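PDB 6G6O: Ika8 from Synthetic construct, which is a computationally designed, symmetrical eight-bladed beta-propeller of WD40 type, probably made as a structural scaffold rather than for a biological function. Local coordinates for residues A[139-144]-A[178-183]. Numbering follows the deposited sequence.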
# COMPACT_ATOMS: atom_id res chain seq x y z
N THR A 139 -2.52 -10.31 -2.20
CA THR A 139 -2.44 -9.35 -1.11
C THR A 139 -1.38 -8.27 -1.33
O THR A 139 -1.46 -7.22 -0.68
CB THR A 139 -2.15 -10.06 0.22
OG1 THR A 139 -0.88 -10.73 0.14
CG2 THR A 139 -3.24 -11.07 0.53
N ALA A 140 -0.42 -8.49 -2.21
CA ALA A 140 0.65 -7.53 -2.45
C ALA A 140 0.98 -7.49 -3.94
O ALA A 140 0.89 -8.50 -4.63
CB ALA A 140 1.90 -7.86 -1.64
N LEU A 141 1.38 -6.31 -4.41
CA LEU A 141 1.66 -6.10 -5.83
C LEU A 141 2.69 -4.99 -5.97
O LEU A 141 2.38 -3.83 -5.70
CB LEU A 141 0.38 -5.75 -6.59
CG LEU A 141 -0.21 -6.77 -7.55
CD1 LEU A 141 -1.08 -6.07 -8.59
CD2 LEU A 141 0.87 -7.59 -8.23
N GLN A 142 3.90 -5.35 -6.39
CA GLN A 142 4.94 -4.38 -6.72
C GLN A 142 5.33 -4.56 -8.18
O GLN A 142 5.56 -5.69 -8.63
CB GLN A 142 6.16 -4.54 -5.81
CG GLN A 142 5.90 -4.19 -4.35
CD GLN A 142 5.43 -2.76 -4.16
OE1 GLN A 142 5.81 -1.86 -4.92
NE2 GLN A 142 4.60 -2.54 -3.15
N PHE A 143 5.40 -3.45 -8.91
CA PHE A 143 5.63 -3.49 -10.35
C PHE A 143 6.60 -2.38 -10.73
O PHE A 143 6.28 -1.20 -10.58
CB PHE A 143 4.31 -3.36 -11.11
CG PHE A 143 4.47 -2.98 -12.55
CD1 PHE A 143 5.32 -3.68 -13.38
CD2 PHE A 143 3.75 -1.92 -13.08
CE1 PHE A 143 5.47 -3.33 -14.70
CE2 PHE A 143 3.89 -1.57 -14.40
CZ PHE A 143 4.75 -2.28 -15.22
N LYS A 144 7.77 -2.77 -11.23
CA LYS A 144 8.77 -1.84 -11.73
C LYS A 144 9.50 -2.49 -12.90
O LYS A 144 9.73 -3.70 -12.90
CB LYS A 144 9.79 -1.44 -10.65
CG LYS A 144 9.19 -0.89 -9.36
CD LYS A 144 9.83 -1.54 -8.14
CE LYS A 144 8.98 -1.34 -6.90
NZ LYS A 144 9.50 -2.11 -5.73
N ILE A 178 1.12 -13.14 2.51
CA ILE A 178 2.06 -12.06 2.23
C ILE A 178 1.42 -10.73 2.59
O ILE A 178 0.28 -10.44 2.20
CB ILE A 178 2.48 -12.08 0.75
CG1 ILE A 178 2.98 -13.47 0.36
CG2 ILE A 178 3.53 -11.03 0.48
CD1 ILE A 178 4.14 -13.96 1.19
N THR A 179 2.15 -9.91 3.35
CA THR A 179 1.67 -8.58 3.71
C THR A 179 2.32 -7.47 2.89
O THR A 179 1.65 -6.49 2.55
CB THR A 179 1.91 -8.31 5.20
OG1 THR A 179 3.32 -8.26 5.46
CG2 THR A 179 1.29 -9.41 6.04
N ALA A 180 3.60 -7.61 2.54
CA ALA A 180 4.28 -6.64 1.69
C ALA A 180 5.52 -7.28 1.10
O ALA A 180 6.00 -8.32 1.57
CB ALA A 180 4.64 -5.37 2.46
N LEU A 181 6.05 -6.64 0.05
CA LEU A 181 7.26 -7.11 -0.61
C LEU A 181 7.86 -5.96 -1.42
O LEU A 181 7.24 -4.91 -1.59
CB LEU A 181 6.96 -8.32 -1.51
CG LEU A 181 5.79 -8.22 -2.49
CD1 LEU A 181 6.26 -7.78 -3.86
CD2 LEU A 181 5.05 -9.54 -2.58
N ALA A 182 9.08 -6.18 -1.90
CA ALA A 182 9.79 -5.21 -2.73
C ALA A 182 10.90 -5.93 -3.48
O ALA A 182 11.28 -7.05 -3.14
CB ALA A 182 10.36 -4.07 -1.88
N PHE A 183 11.43 -5.26 -4.51
CA PHE A 183 12.40 -5.91 -5.38
C PHE A 183 13.22 -4.87 -6.14
O PHE A 183 12.71 -3.80 -6.50
CB PHE A 183 11.73 -6.85 -6.38
CG PHE A 183 10.99 -6.14 -7.48
CD1 PHE A 183 9.75 -5.58 -7.26
CD2 PHE A 183 11.55 -6.04 -8.75
CE1 PHE A 183 9.07 -4.94 -8.28
CE2 PHE A 183 10.88 -5.39 -9.76
CZ PHE A 183 9.64 -4.84 -9.53
O HOH W 1 3.74 -4.44 -1.36
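Gln142 and Leu181 are linked through one water. Gln142 NE2 donates to it at 2.7 Å. The backbone N of Leu181 also donates to it, but weakly, at 3.5 Å. The two side chains touch as well, lying antiparallel side by side. Gln142 CG lies 3.6 Å from Leu181 CD1; the chain bends at chi2 (-59°), and its NE2 end reaches the water. Leu181 CD2 meets Ala140 CB at 3.7 Å, and Ile178 CG2 adds a looser contact to the same methyl. Thr139 OG1 donates to Ile178 O, but the modelled length of 2.4 Å is too short to trust. Phe183 fills the other end. With CG folded over its own backbone (chi1 73°), its ring reaches over to strand 138-144. The edge of the ring meets Lys144 N, which lies near the ring plane, 3.3 Å from Phe183 CZ. Gln142 CB also sits at this edge. The Lys144 chain runs past the ring the opposite way, with CD 3.5 Å from Phe183 CE1. An alanine in place of Phe183 would probably open a gap between the strands and leave the Lys144 methylenes free to turn. Val149 packs on both Leu181 and Phe183. Each is the first strand of one of two neighbouring four-stranded blades, and the segment axes run nearly parallel, 11° apart. Each has a classic beta bulge, Thr139 and Ala140 facing Gly151, Thr179 and Ala180 facing Gly191. Ile178 also bonds through its backbone to Ala152 of the other blade. Between these strands the contact is thus mostly apolar packing, bridged by one water.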